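Long-range contacts in putative type I restriction enzyme R protein (Bacteroides fragilis NCTC 9343, PDB 3EVY), which probably serves as the subunit of a type I restriction system needed for ATP hydrolysis and DNA cleavage, here represented by a helical fragment of its C-terminal region: residues K15-F20 against N61-Y66; N21-E26 against R54-L59. One frame throughout, in Å; residues are numbered along the deposited sequence.

Interaction 1 of 2, residues K15-F20 against N61-Y66; sequences KLVERF and NEVKGY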
ATOM      1  N   LYS A  15       9.556 -10.861  -8.545  1.00 45.79           N
ATOM      2  CA  LYS A  15      10.391 -10.026  -7.647  1.00 46.53           C
ATOM      3  C   LYS A  15       9.624  -8.856  -7.049  1.00 44.59           C
ATOM      4  O   LYS A  15       9.685  -8.631  -5.833  1.00 45.00           O
ATOM      5  CB  LYS A  15      11.645  -9.470  -8.359  1.00 47.80           C
ATOM      6  CG  LYS A  15      12.913 -10.348  -8.251  1.00 54.78           C
ATOM      7  CD  LYS A  15      14.090  -9.792  -9.080  1.00 61.40           C
ATOM      8  CE  LYS A  15      13.826  -9.880 -10.583  1.00 66.14           C
ATOM      9  NZ  LYS A  15      14.694  -8.994 -11.422  1.00 69.16           N
ATOM     10  N   LEU A  16       8.962  -8.057  -7.885  1.00 42.60           N
ATOM     11  CA  LEU A  16       8.242  -6.898  -7.378  1.00 42.24           C
ATOM     12  C   LEU A  16       7.017  -7.292  -6.489  1.00 42.87           C
ATOM     13  O   LEU A  16       6.631  -6.529  -5.591  1.00 43.63           O
ATOM     14  CB  LEU A  16       7.776  -5.996  -8.528  1.00 40.53           C
ATOM     15  CG  LEU A  16       8.800  -5.353  -9.491  1.00 42.64           C
ATOM     16  CD1 LEU A  16       8.160  -5.024 -10.936  1.00 38.54           C
ATOM     17  CD2 LEU A  16       9.370  -4.061  -8.886  1.00 39.65           C
ATOM     18  N   VAL A  17       6.344  -8.384  -6.832  1.00 43.12           N
ATOM     19  CA  VAL A  17       5.211  -8.870  -6.022  1.00 43.11           C
ATOM     20  C   VAL A  17       5.697  -9.228  -4.630  1.00 43.60           C
ATOM     21  O   VAL A  17       5.058  -8.869  -3.650  1.00 43.11           O
ATOM     22  CB  VAL A  17       4.475 -10.083  -6.677  1.00 44.23           C
ATOM     23  CG1 VAL A  17       3.553 -10.839  -5.671  1.00 41.50           C
ATOM     24  CG2 VAL A  17       3.681  -9.652  -7.901  1.00 41.03           C
ATOM     25  N   GLU A  18       6.866  -9.882  -4.540  1.00 44.19           N
ATOM     26  CA  GLU A  18       7.442 -10.247  -3.246  1.00 46.08           C
ATOM     27  C   GLU A  18       7.786  -9.021  -2.398  1.00 45.59           C
ATOM     28  O   GLU A  18       7.439  -8.966  -1.233  1.00 45.84           O
ATOM     29  CB  GLU A  18       8.709 -11.082  -3.475  1.00 48.38           C
ATOM     30  CG  GLU A  18       9.343 -11.499  -2.167  1.00 56.34           C
ATOM     31  CD  GLU A  18      10.609 -12.305  -2.391  1.00 65.16           C
ATOM     32  OE1 GLU A  18      10.673 -13.046  -3.414  1.00 67.20           O
ATOM     33  OE2 GLU A  18      11.533 -12.161  -1.545  1.00 71.25           O
ATOM     34  N   ARG A  19       8.477  -8.039  -2.980  1.00 44.94           N
ATOM     35  CA  ARG A  19       8.679  -6.746  -2.364  1.00 44.94           C
ATOM     36  C   ARG A  19       7.339  -6.068  -1.916  1.00 44.15           C
ATOM     37  O   ARG A  19       7.274  -5.470  -0.839  1.00 44.16           O
ATOM     38  CB  ARG A  19       9.345  -5.758  -3.327  1.00 45.21           C
ATOM     39  CG  ARG A  19      10.858  -5.798  -3.338  1.00 51.98           C
ATOM     40  CD  ARG A  19      11.466  -5.067  -4.573  1.00 59.87           C
ATOM     41  NE  ARG A  19      11.224  -3.627  -4.474  1.00 64.58           N
ATOM     42  CZ  ARG A  19      11.340  -2.772  -5.485  1.00 66.82           C
ATOM     43  NH1 ARG A  19      11.736  -3.198  -6.679  1.00 68.30           N
ATOM     44  NH2 ARG A  19      11.082  -1.484  -5.285  1.00 69.97           N
ATOM     45  N   PHE A  20       6.327  -6.074  -2.777  1.00 42.04           N
ATOM     46  CA  PHE A  20       5.048  -5.365  -2.416  1.00 40.93           C
ATOM     47  C   PHE A  20       4.452  -6.032  -1.170  1.00 41.05           C
ATOM     48  O   PHE A  20       3.982  -5.347  -0.246  1.00 41.87           O
ATOM     49  CB  PHE A  20       3.987  -5.438  -3.532  1.00 38.60           C
ATOM     50  CG  PHE A  20       2.695  -4.750  -3.121  1.00 37.36           C
ATOM     51  CD1 PHE A  20       2.564  -3.388  -3.243  1.00 33.39           C
ATOM     52  CD2 PHE A  20       1.723  -5.442  -2.430  1.00 34.31           C
ATOM     53  CE1 PHE A  20       1.441  -2.744  -2.752  1.00 35.43           C
ATOM     54  CE2 PHE A  20       0.584  -4.796  -1.976  1.00 36.09           C
ATOM     55  CZ  PHE A  20       0.446  -3.474  -2.138  1.00 34.54           C
ATOM     56  N   ASN A  61       1.322   0.139  -8.742  1.00 36.89           N
ATOM     57  CA  ASN A  61       1.089   0.583 -10.134  1.00 36.05           C
ATOM     58  C   ASN A  61       2.105  -0.051 -11.074  1.00 36.40           C
ATOM     59  O   ASN A  61       1.817  -0.390 -12.229  1.00 37.23           O
ATOM     60  CB  ASN A  61       1.131   2.124 -10.193  1.00 35.19           C
ATOM     61  CG  ASN A  61      -0.213   2.717  -9.849  1.00 39.34           C
ATOM     62  OD1 ASN A  61      -1.225   2.043 -10.055  1.00 39.61           O
ATOM     63  ND2 ASN A  61      -0.241   3.922  -9.249  1.00 40.17           N
ATOM     64  N   GLU A  62       3.293  -0.286 -10.543  1.00 36.21           N
ATOM     65  CA  GLU A  62       4.386  -0.886 -11.246  1.00 37.43           C
ATOM     66  C   GLU A  62       4.099  -2.348 -11.582  1.00 37.79           C
ATOM     67  O   GLU A  62       4.243  -2.752 -12.729  1.00 37.44           O
ATOM     68  CB  GLU A  62       5.667  -0.768 -10.342  1.00 38.46           C
ATOM     69  CG  GLU A  62       6.876  -1.500 -10.861  1.00 41.98           C
ATOM     70  CD  GLU A  62       8.230  -0.938 -10.351  1.00 47.68           C
ATOM     71  OE1 GLU A  62       9.209  -1.145 -11.071  1.00 49.48           O
ATOM     72  OE2 GLU A  62       8.343  -0.339  -9.247  1.00 49.58           O
ATOM     73  N   VAL A  63       3.650  -3.139 -10.614  1.00 37.84           N
ATOM     74  CA  VAL A  63       3.171  -4.514 -10.951  1.00 37.12           C
ATOM     75  C   VAL A  63       1.971  -4.551 -11.870  1.00 37.85           C
ATOM     76  O   VAL A  63       1.838  -5.478 -12.621  1.00 39.25           O
ATOM     77  CB  VAL A  63       2.959  -5.448  -9.693  1.00 38.09           C
ATOM     78  CG1 VAL A  63       4.263  -5.497  -8.865  1.00 38.31           C
ATOM     79  CG2 VAL A  63       1.808  -4.950  -8.870  1.00 34.74           C
ATOM     80  N   LYS A  64       1.094  -3.541 -11.848  1.00 37.80           N
ATOM     81  CA  LYS A  64      -0.009  -3.544 -12.820  1.00 37.98           C
ATOM     82  C   LYS A  64       0.512  -3.272 -14.221  1.00 37.80           C
ATOM     83  O   LYS A  64      -0.226  -3.423 -15.212  1.00 37.48           O
ATOM     84  CB  LYS A  64      -1.104  -2.519 -12.441  1.00 36.80           C
ATOM     85  CG  LYS A  64      -1.780  -2.812 -11.104  1.00 38.31           C
ATOM     86  CD  LYS A  64      -2.824  -1.816 -10.762  1.00 42.93           C
ATOM     87  CE  LYS A  64      -3.569  -2.286  -9.549  1.00 46.42           C
ATOM     88  NZ  LYS A  64      -4.605  -1.306  -9.199  1.00 41.25           N
ATOM     89  N   GLY A  65       1.755  -2.855 -14.317  1.00 35.48           N
ATOM     90  CA  GLY A  65       2.326  -2.629 -15.619  1.00 37.23           C
ATOM     91  C   GLY A  65       2.904  -3.877 -16.304  1.00 37.48           C
ATOM     92  O   GLY A  65       3.664  -3.758 -17.305  1.00 36.94           O
ATOM     93  N   TYR A  66       2.563  -5.064 -15.762  1.00 37.54           N
ATOM     94  CA  TYR A  66       2.955  -6.353 -16.350  1.00 37.33           C
ATOM     95  C   TYR A  66       1.748  -7.124 -16.901  1.00 36.82           C
ATOM     96  O   TYR A  66       0.663  -7.165 -16.283  1.00 36.10           O
ATOM     97  CB  TYR A  66       3.738  -7.271 -15.346  1.00 38.19           C
ATOM     98  CG  TYR A  66       5.138  -6.745 -15.070  1.00 36.29           C
ATOM     99  CD1 TYR A  66       5.329  -5.752 -14.157  1.00 36.45           C
ATOM    100  CD2 TYR A  66       6.246  -7.195 -15.831  1.00 36.50           C
ATOM    101  CE1 TYR A  66       6.602  -5.240 -13.911  1.00 38.83           C
ATOM    102  CE2 TYR A  66       7.511  -6.685 -15.612  1.00 38.00           C
ATOM    103  CZ  TYR A  66       7.691  -5.734 -14.649  1.00 40.72           C
ATOM    104  OH  TYR A  66       8.945  -5.223 -14.416  1.00 37.50           O
TER
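Leu16 reaches from its helix into a pocket shaped by Glu62, Val63 and Tyr66. Leu16 CD1 comes obliquely to the hydroxyl end of the Tyr66 ring, 3.4 Å from Tyr66 CE1 and near CZ and OH as well, the two side chains standing roughly square to each other. Leu16 CD2 lies against the carboxylate of Glu62, 3.6 Å from Glu62 CD, and this pair is also nearly perpendicular. Closer to the backbone, Leu16 CB packs on Val63 CG1 at 3.6 Å. That methyl, anti to the carbonyl carbon (chi1 -55°), also faces the more distant Val17 CG2. The contact joins the N-terminal part of helix 12-30 to the last turn of helix 43-63 and the type I beta turn Val63-Tyr66 that follows on from it. The turn brings Tyr66 back toward Leu16, while Pro12 and Tyr13 touch Tyr66 and Val63, respectively. A branched leucine suits the site because its two methyls touch two different groups at once, one aromatic and one the Glu62 chain; the compact valine lets the backbones come close, with Leu16 CA and Val63 CA 6.6 Å apart. Both CG and the flat carboxylate of Glu62 lie against the Leu16 methyls, yet this exposed residue keeps its charge within reach of solvent.

Interaction 2 of 2, residues N21-E26 against R54-L59; sequences NEMAAE and RAMLRL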
ATOM      1  N   ASN A  21       4.500  -7.366  -1.153  1.00 40.14           N
ATOM      2  CA  ASN A  21       3.836  -8.113  -0.093  1.00 42.69           C
ATOM      3  C   ASN A  21       4.544  -7.951   1.268  1.00 43.72           C
ATOM      4  O   ASN A  21       3.898  -7.945   2.351  1.00 43.74           O
ATOM      5  CB  ASN A  21       3.633  -9.579  -0.476  1.00 40.91           C
ATOM      6  CG  ASN A  21       2.526  -9.771  -1.492  1.00 41.57           C
ATOM      7  OD1 ASN A  21       1.690  -8.854  -1.727  1.00 37.71           O
ATOM      8  ND2 ASN A  21       2.467 -10.949  -2.066  1.00 39.05           N
ATOM      9  N   GLU A  22       5.865  -7.839   1.224  1.00 45.37           N
ATOM     10  CA  GLU A  22       6.615  -7.530   2.453  1.00 47.25           C
ATOM     11  C   GLU A  22       6.333  -6.144   2.947  1.00 46.80           C
ATOM     12  O   GLU A  22       6.172  -5.927   4.170  1.00 48.68           O
ATOM     13  CB  GLU A  22       8.128  -7.744   2.244  1.00 48.03           C
ATOM     14  CG  GLU A  22       8.455  -9.201   2.036  1.00 54.58           C
ATOM     15  CD  GLU A  22       9.889  -9.440   1.469  1.00 64.92           C
ATOM     16  OE1 GLU A  22      10.657  -8.441   1.259  1.00 68.54           O
ATOM     17  OE2 GLU A  22      10.224 -10.640   1.217  1.00 65.43           O
ATOM     18  N   MET A  23       6.350  -5.181   2.031  1.00 46.10           N
ATOM     19  CA  MET A  23       5.981  -3.791   2.329  1.00 47.55           C
ATOM     20  C   MET A  23       4.567  -3.737   2.908  1.00 47.07           C
ATOM     21  O   MET A  23       4.333  -3.030   3.872  1.00 48.01           O
ATOM     22  CB  MET A  23       5.970  -2.994   1.058  1.00 47.95           C
ATOM     23  CG  MET A  23       6.065  -1.494   1.169  1.00 50.63           C
ATOM     24  SD  MET A  23       6.475  -0.750  -0.484  1.00 57.09           S
ATOM     25  CE  MET A  23       7.867  -1.977  -0.819  1.00 30.13           C
ATOM     26  N   ALA A  24       3.630  -4.489   2.333  1.00 46.18           N
ATOM     27  CA  ALA A  24       2.236  -4.419   2.794  1.00 45.47           C
ATOM     28  C   ALA A  24       2.062  -4.955   4.234  1.00 45.77           C
ATOM     29  O   ALA A  24       1.350  -4.378   5.055  1.00 44.69           O
ATOM     30  CB  ALA A  24       1.310  -5.224   1.835  1.00 46.01           C
ATOM     31  N   ALA A  25       2.688  -6.083   4.528  1.00 45.53           N
ATOM     32  CA  ALA A  25       2.517  -6.719   5.847  1.00 46.68           C
ATOM     33  C   ALA A  25       3.140  -5.826   6.879  1.00 47.91           C
ATOM     34  O   ALA A  25       2.682  -5.776   8.026  1.00 49.21           O
ATOM     35  CB  ALA A  25       3.165  -8.112   5.872  1.00 46.95           C
ATOM     36  N   GLU A  26       4.203  -5.122   6.498  1.00 47.40           N
ATOM     37  CA  GLU A  26       4.745  -4.116   7.377  1.00 48.49           C
ATOM     38  C   GLU A  26       3.834  -2.904   7.518  1.00 47.88           C
ATOM     39  O   GLU A  26       3.557  -2.478   8.627  1.00 48.11           O
ATOM     40  CB  GLU A  26       6.135  -3.683   6.937  1.00 49.38           C
ATOM     41  CG  GLU A  26       7.189  -4.808   7.231  1.00 55.18           C
ATOM     42  CD  GLU A  26       8.264  -4.947   6.152  1.00 63.82           C
ATOM     43  OE1 GLU A  26       8.715  -3.911   5.582  1.00 66.11           O
ATOM     44  OE2 GLU A  26       8.650  -6.107   5.878  1.00 66.85           O
ATOM     45  N   ARG A  54       2.625   6.100  -0.190  1.00 37.91           N
ATOM     46  CA  ARG A  54       3.171   6.481  -1.552  1.00 39.21           C
ATOM     47  C   ARG A  54       4.033   5.409  -2.179  1.00 39.03           C
ATOM     48  O   ARG A  54       3.905   5.089  -3.355  1.00 41.25           O
ATOM     49  CB  ARG A  54       3.983   7.788  -1.534  1.00 39.81           C
ATOM     50  CG  ARG A  54       4.408   8.235  -2.978  1.00 43.42           C
ATOM     51  CD  ARG A  54       5.055   9.596  -2.959  1.00 55.60           C
ATOM     52  NE  ARG A  54       5.471   9.904  -4.324  1.00 60.05           N
ATOM     53  CZ  ARG A  54       6.276  10.908  -4.661  1.00 61.35           C
ATOM     54  NH1 ARG A  54       6.746  11.741  -3.735  1.00 60.14           N
ATOM     55  NH2 ARG A  54       6.575  11.081  -5.942  1.00 62.14           N
ATOM     56  N   ALA A  55       4.907   4.807  -1.408  1.00 38.89           N
ATOM     57  CA  ALA A  55       5.773   3.733  -1.907  1.00 38.96           C
ATOM     58  C   ALA A  55       5.024   2.468  -2.289  1.00 37.66           C
ATOM     59  O   ALA A  55       5.385   1.779  -3.238  1.00 35.93           O
ATOM     60  CB  ALA A  55       6.906   3.340  -0.798  1.00 38.53           C
ATOM     61  N   MET A  56       4.057   2.074  -1.469  1.00 36.98           N
ATOM     62  CA  MET A  56       3.160   0.926  -1.851  1.00 37.61           C
ATOM     63  C   MET A  56       2.387   1.271  -3.082  1.00 36.92           C
ATOM     64  O   MET A  56       2.242   0.443  -4.000  1.00 38.01           O
ATOM     65  CB  MET A  56       2.111   0.661  -0.694  1.00 36.11           C
ATOM     66  CG  MET A  56       2.602  -0.261   0.482  1.00 40.19           C
ATOM     67  SD  MET A  56       1.131  -1.025   1.252  1.00 36.91           S
ATOM     68  CE  MET A  56       0.062   0.340   1.404  1.00 41.30           C
ATOM     69  N   LEU A  57       1.839   2.493  -3.137  1.00 37.56           N
ATOM     70  CA  LEU A  57       1.006   2.879  -4.274  1.00 36.23           C
ATOM     71  C   LEU A  57       1.866   2.783  -5.626  1.00 37.85           C
ATOM     72  O   LEU A  57       1.397   2.292  -6.658  1.00 34.18           O
ATOM     73  CB  LEU A  57       0.404   4.302  -4.098  1.00 36.64           C
ATOM     74  CG  LEU A  57      -0.176   4.864  -5.432  1.00 37.61           C
ATOM     75  CD1 LEU A  57      -1.420   3.990  -5.982  1.00 36.87           C
ATOM     76  CD2 LEU A  57      -0.619   6.350  -5.291  1.00 39.42           C
ATOM     77  N   ARG A  58       3.108   3.236  -5.580  1.00 36.20           N
ATOM     78  CA  ARG A  58       3.989   3.244  -6.779  1.00 37.11           C
ATOM     79  C   ARG A  58       4.345   1.835  -7.194  1.00 37.41           C
ATOM     80  O   ARG A  58       4.346   1.508  -8.410  1.00 38.50           O
ATOM     81  CB  ARG A  58       5.255   4.075  -6.499  1.00 35.40           C
ATOM     82  CG  ARG A  58       4.996   5.583  -6.492  1.00 35.97           C
ATOM     83  CD  ARG A  58       6.214   6.430  -6.122  1.00 42.56           C
ATOM     84  NE  ARG A  58       7.315   6.217  -7.075  1.00 44.71           N
ATOM     85  CZ  ARG A  58       7.471   6.888  -8.223  1.00 48.15           C
ATOM     86  NH1 ARG A  58       6.618   7.853  -8.590  1.00 42.90           N
ATOM     87  NH2 ARG A  58       8.507   6.580  -9.012  1.00 51.19           N
ATOM     88  N   LEU A  59       4.543   0.959  -6.208  1.00 37.26           N
ATOM     89  CA  LEU A  59       4.944  -0.395  -6.485  1.00 38.08           C
ATOM     90  C   LEU A  59       3.713  -1.176  -7.001  1.00 36.97           C
ATOM     91  O   LEU A  59       3.792  -2.014  -7.924  1.00 37.84           O
ATOM     92  CB  LEU A  59       5.522  -1.032  -5.210  1.00 38.21           C
ATOM     93  CG  LEU A  59       6.020  -2.464  -5.177  1.00 43.25           C
ATOM     94  CD1 LEU A  59       6.880  -2.781  -6.414  1.00 48.03           C
ATOM     95  CD2 LEU A  59       6.904  -2.663  -3.860  1.00 42.08           C
TER
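Met23 and Met56 leave their helices by different torsions and meet at their CG atoms, 3.7 Å apart. In Met23, CG stands anti to the backbone N (chi1 -160°); in Met56 it is anti to the carbonyl carbon instead. The Met23 and Met56 chains lie alongside each other with opposed headings. Beyond the meeting point Met23 bends at chi3 (-47°), which places Met23 CE 3.3 Å from Leu59 CD2, shorter than an ordinary carbon-carbon contact. Met23 SD lies 3.9 Å from Ala55 O, passing close to the backbone there, and also approaches Ala55 CB. Met56 SD in turn rests near Ala24 CA, at 3.9 Å. The small side chains of Ala24 and Ala55 suit places where a long methionine must lie close to the opposing helix. This is packing between helices 12-30 and 43-63, whose segments here run roughly antiparallel, their axes approaching to 10.3 Å at an angle of 149°. Phe81 of helix 78-91 and Ile76 of the preceding loop also touch Met56, extending the apolar core to a third helix. The side chains meet through sulfur and carbon, with Met23 SD also lying against backbone atoms of Ala55 and Met56, so the contact rests on shape and exclusion of water rather than on directional bonds, and the flexible methionine chains can bend to fit their neighbours.

Both interactions join helix 12-30 to helix 43-63, with centres about 10 Å apart along the same interface. Because the paired segments run roughly antiparallel, the order is nested: segments 15-20 and 61-66 form the outer pair, and 21-26 and 54-59 lie inside the loop it closes. Leu59 links the two, Leu59 CD1 lying 3.7 Å from Leu16 CD2, while Phe20 CE1 packs 3.5 Å from Met56 O. Interaction 2 lies nearer the middle of the chain and is buried; interaction 1 is partly buried, toward one end. Together they form a mainly apolar seam that holds the two helices together in the modelled part, roughly the N-terminal third, of this construct from the restriction subunit's C-terminal region.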